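Local coordinates for selenium-binding protein (Sulfolobus tokodaii, PDB 2ECE) that is of uncharacterised function, adopts a beta-propeller fold and may bind selenium, at residues 197-208 with 225-236. Sequence-based numbering, arbitrary orientation.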
loop_
_atom_site.group_PDB
_atom_site.type_symbol
_atom_site.label_atom_id
_atom_site.label_comp_id
_atom_site.label_asym_id
_atom_site.label_seq_id
_atom_site.Cartn_x
_atom_site.Cartn_y
_atom_site.Cartn_z
ATOM N N LEU A 197 -15.067 -3.510 -9.699
ATOM C CA LEU A 197 -15.512 -4.760 -10.299
ATOM C C LEU A 197 -16.800 -4.757 -11.116
ATOM O O LEU A 197 -16.809 -5.238 -12.241
ATOM C CB LEU A 197 -15.564 -5.856 -9.222
ATOM C CG LEU A 197 -14.182 -6.195 -8.635
ATOM C CD1 LEU A 197 -14.329 -7.112 -7.429
ATOM C CD2 LEU A 197 -13.320 -6.849 -9.700
ATOM N N PRO A 198 -17.896 -4.201 -10.580
ATOM C CA PRO A 198 -19.130 -4.215 -11.377
ATOM C C PRO A 198 -19.043 -3.426 -12.682
ATOM O O PRO A 198 -19.685 -3.774 -13.675
ATOM C CB PRO A 198 -20.170 -3.645 -10.409
ATOM C CG PRO A 198 -19.612 -4.026 -9.050
ATOM C CD PRO A 198 -18.151 -3.687 -9.227
ATOM N N ASN A 199 -18.247 -2.364 -12.677
ATOM C CA ASN A 199 -18.081 -1.539 -13.864
ATOM C C ASN A 199 -16.968 -2.064 -14.761
ATOM O O ASN A 199 -16.686 -1.509 -15.824
ATOM C CB ASN A 199 -17.813 -0.100 -13.444
ATOM C CG ASN A 199 -19.053 0.570 -12.911
ATOM O OD1 ASN A 199 -19.900 1.019 -13.682
ATOM N ND2 ASN A 199 -19.190 0.613 -11.589
ATOM N N GLU A 200 -16.344 -3.142 -14.312
ATOM C CA GLU A 200 -15.278 -3.799 -15.050
ATOM C C GLU A 200 -14.122 -2.937 -15.529
ATOM O O GLU A 200 -13.708 -3.044 -16.680
ATOM C CB GLU A 200 -15.873 -4.533 -16.247
ATOM C CG GLU A 200 -17.045 -5.412 -15.870
ATOM C CD GLU A 200 -17.419 -6.381 -16.965
ATOM O OE1 GLU A 200 -17.132 -6.077 -18.137
ATOM O OE2 GLU A 200 -18.008 -7.439 -16.652
ATOM N N VAL A 201 -13.601 -2.076 -14.673
ATOM C CA VAL A 201 -12.458 -1.288 -15.089
ATOM C C VAL A 201 -11.373 -1.440 -14.047
ATOM O O VAL A 201 -11.641 -1.490 -12.843
ATOM C CB VAL A 201 -12.807 0.211 -15.293
ATOM C CG1 VAL A 201 -14.269 0.445 -15.035
ATOM C CG2 VAL A 201 -11.941 1.086 -14.408
ATOM N N LEU A 202 -10.144 -1.535 -14.534
ATOM C CA LEU A 202 -8.982 -1.678 -13.683
ATOM C C LEU A 202 -8.141 -0.437 -13.924
ATOM O O LEU A 202 -8.078 0.067 -15.046
ATOM C CB LEU A 202 -8.203 -2.942 -14.069
ATOM C CG LEU A 202 -6.902 -3.261 -13.322
ATOM C CD1 LEU A 202 -6.706 -4.775 -13.277
ATOM C CD2 LEU A 202 -5.719 -2.584 -14.001
ATOM N N VAL A 203 -7.525 0.069 -12.867
ATOM C CA VAL A 203 -6.675 1.246 -12.967
ATOM C C VAL A 203 -5.299 0.824 -12.483
ATOM O O VAL A 203 -5.189 0.023 -11.553
ATOM C CB VAL A 203 -7.219 2.398 -12.080
ATOM C CG1 VAL A 203 -8.534 2.903 -12.642
ATOM C CG2 VAL A 203 -7.433 1.900 -10.652
ATOM N N SER A 204 -4.254 1.344 -13.119
ATOM C CA SER A 204 -2.884 1.020 -12.743
ATOM C C SER A 204 -2.066 2.310 -12.729
ATOM O O SER A 204 -2.382 3.259 -13.459
ATOM C CB SER A 204 -2.280 0.018 -13.740
ATOM O OG SER A 204 -2.213 0.558 -15.054
ATOM N N SER A 205 -1.016 2.337 -11.909
ATOM C CA SER A 205 -0.177 3.533 -11.775
ATOM C C SER A 205 1.261 3.381 -12.282
ATOM O O SER A 205 1.573 2.439 -13.010
ATOM C CB SER A 205 -0.171 3.989 -10.310
ATOM O OG SER A 205 0.271 2.951 -9.456
ATOM N N GLU A 206 2.135 4.310 -11.897
ATOM C CA GLU A 206 3.521 4.270 -12.372
ATOM C C GLU A 206 4.556 4.831 -11.395
ATOM O O GLU A 206 4.432 5.962 -10.917
ATOM C CB GLU A 206 3.674 5.065 -13.675
ATOM C CG GLU A 206 2.685 4.783 -14.802
ATOM C CD GLU A 206 2.956 5.678 -16.014
ATOM O OE1 GLU A 206 3.477 6.792 -15.807
ATOM O OE2 GLU A 206 2.645 5.285 -17.160
ATOM N N TRP A 207 5.587 4.038 -11.120
ATOM C CA TRP A 207 6.672 4.484 -10.259
ATOM C C TRP A 207 7.886 4.565 -11.185
ATOM O O TRP A 207 8.107 5.594 -11.815
ATOM C CB TRP A 207 6.911 3.490 -9.122
ATOM C CG TRP A 207 7.872 3.981 -8.066
ATOM C CD1 TRP A 207 8.148 5.284 -7.744
ATOM C CD2 TRP A 207 8.603 3.175 -7.131
ATOM N NE1 TRP A 207 8.998 5.336 -6.661
ATOM C CE2 TRP A 207 9.292 4.058 -6.265
ATOM C CE3 TRP A 207 8.738 1.795 -6.935
ATOM C CZ2 TRP A 207 10.105 3.603 -5.222
ATOM C CZ3 TRP A 207 9.548 1.341 -5.895
ATOM C CH2 TRP A 207 10.219 2.244 -5.052
ATOM N N ALA A 208 8.638 3.472 -11.290
ATOM C CA ALA A 208 9.814 3.400 -12.157
ATOM C C ALA A 208 10.204 1.929 -12.221
ATOM O O ALA A 208 9.724 1.144 -11.410
ATOM C CB ALA A 208 10.957 4.228 -11.575
ATOM N N ARG A 225 12.878 9.049 -15.935
ATOM C CA ARG A 225 12.682 7.664 -15.519
ATOM C C ARG A 225 11.521 7.353 -14.577
ATOM O O ARG A 225 11.257 6.186 -14.294
ATOM C CB ARG A 225 13.985 7.122 -14.931
ATOM C CG ARG A 225 15.179 7.396 -15.832
ATOM C CD ARG A 225 16.412 6.612 -15.430
ATOM N NE ARG A 225 17.577 7.060 -16.188
ATOM C CZ ARG A 225 18.721 6.392 -16.267
ATOM N NH1 ARG A 225 18.862 5.235 -15.633
ATOM N NH2 ARG A 225 19.727 6.885 -16.981
ATOM N N TYR A 226 10.828 8.379 -14.092
ATOM C CA TYR A 226 9.695 8.149 -13.202
ATOM C C TYR A 226 8.404 8.543 -13.912
ATOM O O TYR A 226 8.395 9.452 -14.742
ATOM C CB TYR A 226 9.892 8.931 -11.899
ATOM C CG TYR A 226 10.911 8.288 -10.977
ATOM C CD1 TYR A 226 10.511 7.409 -9.969
ATOM C CD2 TYR A 226 12.278 8.519 -11.144
ATOM C CE1 TYR A 226 11.443 6.770 -9.150
ATOM C CE2 TYR A 226 13.222 7.886 -10.329
ATOM C CZ TYR A 226 12.795 7.011 -9.335
ATOM O OH TYR A 226 13.716 6.372 -8.538
ATOM N N GLY A 227 7.309 7.858 -13.597
ATOM C CA GLY A 227 6.059 8.151 -14.274
ATOM C C GLY A 227 5.093 9.081 -13.569
ATOM O O GLY A 227 5.288 9.437 -12.408
ATOM N N ASN A 228 4.043 9.472 -14.285
ATOM C CA ASN A 228 3.028 10.352 -13.729
ATOM C C ASN A 228 1.668 10.139 -14.379
ATOM O O ASN A 228 0.844 11.054 -14.420
ATOM C CB ASN A 228 3.453 11.820 -13.875
ATOM C CG ASN A 228 3.642 12.241 -15.320
ATOM O OD1 ASN A 228 3.880 13.419 -15.600
ATOM N ND2 ASN A 228 3.542 11.289 -16.242
ATOM N N ARG A 229 1.426 8.922 -14.867
ATOM C CA ARG A 229 0.166 8.598 -15.525
ATOM C C ARG A 229 -0.644 7.531 -14.795
ATOM O O ARG A 229 -0.086 6.678 -14.103
ATOM C CB ARG A 229 0.432 8.079 -16.941
ATOM C CG ARG A 229 1.424 8.888 -17.750
ATOM C CD ARG A 229 2.034 8.020 -18.850
ATOM N NE ARG A 229 1.121 7.760 -19.956
ATOM C CZ ARG A 229 1.304 6.805 -20.863
ATOM N NH1 ARG A 229 2.366 6.011 -20.792
ATOM N NH2 ARG A 229 0.434 6.652 -21.849
ATOM N N ILE A 230 -1.963 7.597 -14.960
ATOM C CA ILE A 230 -2.872 6.598 -14.413
ATOM C C ILE A 230 -3.467 5.968 -15.671
ATOM O O ILE A 230 -3.828 6.671 -16.621
ATOM C CB ILE A 230 -4.002 7.207 -13.537
ATOM C CG1 ILE A 230 -5.060 6.136 -13.242
ATOM C CG2 ILE A 230 -4.637 8.394 -14.234
ATOM C CD1 ILE A 230 -6.099 6.551 -12.193
ATOM N N HIS A 231 -3.538 4.645 -15.695
ATOM C CA HIS A 231 -4.063 3.937 -16.853
ATOM C C HIS A 231 -5.412 3.312 -16.537
ATOM O O HIS A 231 -5.588 2.707 -15.475
ATOM C CB HIS A 231 -3.079 2.841 -17.273
ATOM C CG HIS A 231 -1.720 3.355 -17.629
ATOM N ND1 HIS A 231 -1.372 3.716 -18.914
ATOM C CD2 HIS A 231 -0.620 3.571 -16.867
ATOM C CE1 HIS A 231 -0.115 4.128 -18.927
ATOM N NE2 HIS A 231 0.363 4.051 -17.699
ATOM N N PHE A 232 -6.358 3.466 -17.458
ATOM C CA PHE A 232 -7.694 2.902 -17.298
ATOM C C PHE A 232 -7.824 1.721 -18.245
ATOM O O PHE A 232 -7.561 1.848 -19.444
ATOM C CB PHE A 232 -8.748 3.963 -17.614
ATOM C CG PHE A 232 -8.663 5.159 -16.719
ATOM C CD1 PHE A 232 -9.147 5.098 -15.418
ATOM C CD2 PHE A 232 -8.015 6.316 -17.145
ATOM C CE1 PHE A 232 -8.980 6.170 -14.545
ATOM C CE2 PHE A 232 -7.843 7.396 -16.280
ATOM C CZ PHE A 232 -8.325 7.319 -14.976
ATOM N N TRP A 233 -8.234 0.577 -17.706
ATOM C CA TRP A 233 -8.367 -0.633 -18.504
ATOM C C TRP A 233 -9.751 -1.260 -18.452
ATOM O O TRP A 233 -10.504 -1.063 -17.501
ATOM C CB TRP A 233 -7.400 -1.713 -18.021
ATOM C CG TRP A 233 -5.989 -1.310 -17.833
ATOM C CD1 TRP A 233 -5.502 -0.407 -16.934
ATOM C CD2 TRP A 233 -4.854 -1.875 -18.494
ATOM N NE1 TRP A 233 -4.130 -0.381 -16.987
ATOM C CE2 TRP A 233 -3.705 -1.272 -17.938
ATOM C CE3 TRP A 233 -4.698 -2.838 -19.500
ATOM C CZ2 TRP A 233 -2.406 -1.599 -18.358
ATOM C CZ3 TRP A 233 -3.404 -3.163 -19.919
ATOM C CH2 TRP A 233 -2.278 -2.545 -19.347
ATOM N N ASP A 234 -10.049 -2.042 -19.484
ATOM C CA ASP A 234 -11.285 -2.810 -19.579
ATOM C C ASP A 234 -10.860 -4.088 -18.841
ATOM O O ASP A 234 -10.066 -4.871 -19.361
ATOM C CB ASP A 234 -11.586 -3.137 -21.046
ATOM C CG ASP A 234 -12.870 -3.931 -21.221
ATOM O OD1 ASP A 234 -13.197 -4.751 -20.339
ATOM O OD2 ASP A 234 -13.543 -3.744 -22.256
ATOM N N LEU A 235 -11.361 -4.279 -17.626
ATOM C CA LEU A 235 -10.999 -5.438 -16.809
ATOM C C LEU A 235 -11.245 -6.767 -17.518
ATOM O O LEU A 235 -10.444 -7.703 -17.431
ATOM C CB LEU A 235 -11.801 -5.420 -15.506
ATOM C CG LEU A 235 -11.147 -5.871 -14.192
ATOM C CD1 LEU A 235 -12.215 -6.536 -13.342
ATOM C CD2 LEU A 235 -9.991 -6.827 -14.432
ATOM N N ARG A 236 -12.360 -6.840 -18.226
ATOM C CA ARG A 236 -12.731 -8.053 -18.927
ATOM C C ARG A 236 -11.892 -8.366 -20.161
ATOM O O ARG A 236 -11.402 -9.483 -20.310
ATOM C CB ARG A 236 -14.185 -7.971 -19.331
ATOM C CG ARG A 236 -14.634 -9.164 -20.078
ATOM C CD ARG A 236 -15.953 -8.887 -20.686
ATOM N NE ARG A 236 -16.580 -10.132 -21.051
ATOM C CZ ARG A 236 -17.294 -10.284 -22.148
ATOM N NH1 ARG A 236 -17.473 -9.253 -22.971
ATOM N NH2 ARG A 236 -17.767 -11.484 -22.452
HETATM O O HOH W 1 -16.192 -4.537 -19.945
#
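Leu202 CD2 lies over one face of the Trp233 indole, 4.0 Å from the centroid of its five-membered ring, a CH-pi contact; at the indole edge NE1 donates to Ser204 OG (2.9 Å). Farther along, Ala208 CB covers one face of the Tyr226 ring, whose own edge is turned toward the face of Trp207 in an offset edge-to-face pair, planes 64° apart. At the His231 edge, NE2 donates to Glu206 OE2 over 2.6 Å, near the ring plane but 35° out of the carboxylate plane, on its anti side. An extended chain (chi2 179°) carries the Glu206 carboxylate across to the facing strand, where OE1 also accepts from Arg229 N (3.1 Å). The salt bridge from Glu206 OE2 to Arg229 NH1 is long (3.7 Å). His231 CE1 lies over the centre of one face of the Arg229 guanidinium, which pairs through NH2 with Asp186. With an alanine here in place of the glutamate, His231 NE2 and Arg229 N are likely to lose their acceptor. Paired backbone bonds at Leu202–Trp233 and Ser204–His231 establish the antiparallel register. Strands 201-204 and 229-234 are the middle two of a four-stranded propeller blade, between 193-196 and 239-245; Val203 packs on Leu256 of strand 250-258, and Tyr226 on helix 210-213.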